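Local coordinates for TIGR00266 family protein (Pseudomonas aeruginosa, PDB 1YOX) that is of unknown function but belongs to the AIM24 mitochondrial biogenesis family of the cupin clan, at residues G27-G35 with M77-Q85. Residues are numbered along the deposited sequence; the frame is centred on the assembly and turned at random.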
loop_
_atom_site.group_PDB
_atom_site.type_symbol
_atom_site.label_atom_id
_atom_site.label_comp_id
_atom_site.label_asym_id
_atom_site.label_seq_id
_atom_site.Cartn_x
_atom_site.Cartn_y
_atom_site.Cartn_z
ATOM N N GLY C 27 -25.505 -18.846 14.714
ATOM C CA GLY C 27 -24.954 -20.186 14.510
ATOM C C GLY C 27 -23.928 -20.318 13.392
ATOM O O GLY C 27 -23.289 -21.356 13.310
ATOM N N GLU C 28 -23.753 -19.283 12.548
ATOM C CA GLU C 28 -22.854 -19.356 11.362
ATOM C C GLU C 28 -21.372 -19.089 11.680
ATOM O O GLU C 28 -21.043 -18.453 12.676
ATOM C CB GLU C 28 -23.316 -18.410 10.242
ATOM C CG GLU C 28 -24.641 -18.778 9.572
ATOM C CD GLU C 28 -24.849 -18.030 8.252
ATOM O OE1 GLU C 28 -24.329 -16.898 8.102
ATOM O OE2 GLU C 28 -25.524 -18.580 7.349
ATOM N N THR C 29 -20.473 -19.566 10.830
ATOM C CA THR C 29 -19.039 -19.475 11.149
ATOM C C THR C 29 -18.169 -19.141 9.949
ATOM O O THR C 29 -18.432 -19.585 8.845
ATOM C CB THR C 29 -18.529 -20.746 11.853
ATOM O OG1 THR C 29 -19.280 -20.919 13.051
ATOM C CG2 THR C 29 -17.022 -20.646 12.229
ATOM N N VAL C 30 -17.150 -18.324 10.192
ATOM C CA VAL C 30 -16.110 -18.042 9.212
ATOM C C VAL C 30 -14.728 -18.382 9.813
ATOM O O VAL C 30 -14.491 -18.215 11.029
ATOM C CB VAL C 30 -16.207 -16.593 8.686
ATOM C CG1 VAL C 30 -15.890 -15.552 9.794
ATOM C CG2 VAL C 30 -15.345 -16.392 7.460
ATOM N N ILE C 31 -13.844 -18.905 8.962
ATOM C CA ILE C 31 -12.504 -19.267 9.394
ATOM C C ILE C 31 -11.469 -18.337 8.762
ATOM O O ILE C 31 -11.569 -17.965 7.596
ATOM C CB ILE C 31 -12.199 -20.786 9.228
ATOM C CG1 ILE C 31 -12.121 -21.209 7.766
ATOM C CG2 ILE C 31 -13.265 -21.630 9.950
ATOM C CD1 ILE C 31 -11.656 -22.694 7.591
ATOM N N ALA C 32 -10.512 -17.915 9.568
ATOM C CA ALA C 32 -9.523 -16.945 9.143
ATOM C C ALA C 32 -8.294 -17.087 10.028
ATOM O O ALA C 32 -8.385 -17.589 11.143
ATOM C CB ALA C 32 -10.091 -15.548 9.294
ATOM N N GLU C 33 -7.147 -16.638 9.552
ATOM C CA GLU C 33 -6.029 -16.440 10.484
ATOM C C GLU C 33 -6.375 -15.186 11.319
ATOM O O GLU C 33 -6.880 -14.184 10.787
ATOM C CB GLU C 33 -4.662 -16.390 9.752
ATOM C CG GLU C 33 -3.454 -16.310 10.654
ATOM C CD GLU C 33 -3.329 -14.935 11.286
ATOM O OE1 GLU C 33 -3.340 -13.918 10.534
ATOM O OE2 GLU C 33 -3.241 -14.867 12.532
ATOM N N ALA C 34 -6.190 -15.272 12.636
ATOM C CA ALA C 34 -6.738 -14.226 13.541
ATOM C C ALA C 34 -6.079 -12.851 13.459
ATOM O O ALA C 34 -6.667 -11.862 13.934
ATOM C CB ALA C 34 -6.780 -14.715 15.011
ATOM N N GLY C 35 -4.853 -12.805 12.916
ATOM C CA GLY C 35 -4.139 -11.547 12.660
ATOM C C GLY C 35 -4.732 -10.726 11.517
ATOM O O GLY C 35 -4.410 -9.561 11.367
HETATM N N MSE C 77 -5.762 -21.790 12.195
HETATM C CA MSE C 77 -7.029 -21.213 11.769
HETATM C C MSE C 77 -7.854 -20.790 12.965
HETATM O O MSE C 77 -7.993 -21.551 13.920
HETATM C CB MSE C 77 -7.836 -22.228 10.955
HETATM C CG MSE C 77 -7.452 -22.353 9.479
HETATM SE SE MSE C 77 -8.001 -20.804 8.407
HETATM C CE MSE C 77 -6.353 -19.704 8.625
ATOM N N THR C 78 -8.419 -19.589 12.926
ATOM C CA THR C 78 -9.381 -19.218 13.961
ATOM C C THR C 78 -10.807 -19.230 13.429
ATOM O O THR C 78 -11.062 -18.834 12.299
ATOM C CB THR C 78 -9.073 -17.875 14.609
ATOM O OG1 THR C 78 -9.059 -16.860 13.600
ATOM C CG2 THR C 78 -7.732 -17.920 15.345
ATOM N N HIS C 79 -11.722 -19.720 14.253
ATOM C CA HIS C 79 -13.146 -19.790 13.913
ATOM C C HIS C 79 -13.878 -18.624 14.567
ATOM O O HIS C 79 -13.765 -18.406 15.774
ATOM C CB HIS C 79 -13.754 -21.118 14.388
ATOM C CG HIS C 79 -13.326 -22.311 13.592
ATOM N ND1 HIS C 79 -12.024 -22.518 13.186
ATOM C CD2 HIS C 79 -14.031 -23.370 13.134
ATOM C CE1 HIS C 79 -11.944 -23.649 12.511
ATOM N NE2 HIS C 79 -13.148 -24.190 12.470
ATOM N N PHE C 80 -14.605 -17.868 13.764
ATOM C CA PHE C 80 -15.463 -16.793 14.283
ATOM C C PHE C 80 -16.930 -17.212 14.139
ATOM O O PHE C 80 -17.415 -17.410 13.037
ATOM C CB PHE C 80 -15.177 -15.470 13.548
ATOM C CG PHE C 80 -13.777 -14.952 13.768
ATOM C CD1 PHE C 80 -12.693 -15.487 13.053
ATOM C CD2 PHE C 80 -13.527 -13.960 14.704
ATOM C CE1 PHE C 80 -11.390 -15.027 13.273
ATOM C CE2 PHE C 80 -12.211 -13.476 14.912
ATOM C CZ PHE C 80 -11.154 -14.008 14.196
ATOM N N THR C 81 -17.619 -17.370 15.263
ATOM C CA THR C 81 -19.029 -17.765 15.245
ATOM C C THR C 81 -19.947 -16.697 15.823
ATOM O O THR C 81 -19.592 -16.001 16.800
ATOM C CB THR C 81 -19.253 -19.122 15.948
ATOM O OG1 THR C 81 -18.336 -20.066 15.401
ATOM C CG2 THR C 81 -20.673 -19.658 15.691
ATOM N N ASN C 82 -21.119 -16.567 15.188
ATOM C CA ASN C 82 -22.243 -15.782 15.720
ATOM C C ASN C 82 -23.009 -16.550 16.828
ATOM O O ASN C 82 -23.753 -17.505 16.550
ATOM C CB ASN C 82 -23.177 -15.402 14.584
ATOM C CG ASN C 82 -24.332 -14.487 15.019
ATOM O OD1 ASN C 82 -25.065 -13.967 14.172
ATOM N ND2 ASN C 82 -24.482 -14.278 16.308
ATOM N N GLU C 83 -22.803 -16.116 18.071
ATOM C CA GLU C 83 -23.415 -16.730 19.248
ATOM C C GLU C 83 -24.630 -15.946 19.740
ATOM O O GLU C 83 -25.102 -16.164 20.868
ATOM C CB GLU C 83 -22.405 -16.790 20.399
ATOM C CG GLU C 83 -21.075 -17.392 20.028
ATOM C CD GLU C 83 -20.981 -18.841 20.427
ATOM O OE1 GLU C 83 -20.545 -19.085 21.574
ATOM O OE2 GLU C 83 -21.366 -19.725 19.619
ATOM N N GLY C 84 -25.106 -15.014 18.920
ATOM C CA GLY C 84 -26.270 -14.200 19.265
ATOM C C GLY C 84 -27.529 -14.683 18.582
ATOM O O GLY C 84 -27.633 -15.864 18.215
ATOM N N GLN C 85 -28.454 -13.747 18.380
ATOM C CA GLN C 85 -29.847 -14.036 17.999
ATOM C C GLN C 85 -30.241 -13.347 16.700
ATOM O O GLN C 85 -31.287 -13.656 16.135
ATOM C CB GLN C 85 -30.825 -13.545 19.079
ATOM C CG GLN C 85 -30.297 -13.503 20.498
ATOM C CD GLN C 85 -29.966 -14.875 21.018
ATOM O OE1 GLN C 85 -29.066 -15.035 21.868
ATOM N NE2 GLN C 85 -30.703 -15.896 20.518
#
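Val30 and Phe80 form the central hydrogen-bonded pair where strands 29-32 and 78-82 run antiparallel, axes 4.7 Å apart at 158°, and Phe80 N meets Val30 O at 2.8 Å in an almost straight bond. Asn82 continues the pairing beyond strand 29-32, its N giving to Glu28 O and its O accepting from Gly27 N.

On one face, Thr29 and Thr81 join hydroxyls, OG1 to OG1 at 2.7 Å, across a non-hydrogen-bonded pair. The next such pair sets Ile31 alongside His79: the CG2 branch of Ile31 sits over the imidazole centre, 3.4 Å from the ring centroid and 5° off its normal, a CH-pi contact. With chi1 at 68°, CG2 stands anti to the carbonyl carbon and over the ring, while CG1 turns toward SE of selenomethionine Met77. That residue, bent at chi2 and chi3, folds its CE against the Ala32-Glu33 peptide.

On the other face, Val30 CG1 lies 3.8 Å from Phe80 CB, and the Phe80 ring turns an edge to Val30 O. Phe92 of strand 88-92 meets Phe80 edge-to-face and also touches Val30 and Ala32, placing this side in the apolar interior between two sheets.

At the Ala32-Thr78 end, on this same face, Ala32 O is gripped twice by Thr78, whose N and OG1 (each 2.7 Å away) arrive from opposite faces of the carbonyl plane. Thr78 CG2 meanwhile presses on Ala34 CB at a tight 3.4 Å. Threonine hydroxyls thus supplement the backbone bonds of these two inner strands of a six-stranded antiparallel sheet, as a Thr29-Thr81 pair on one face and a second grip on Ala32 O on the other.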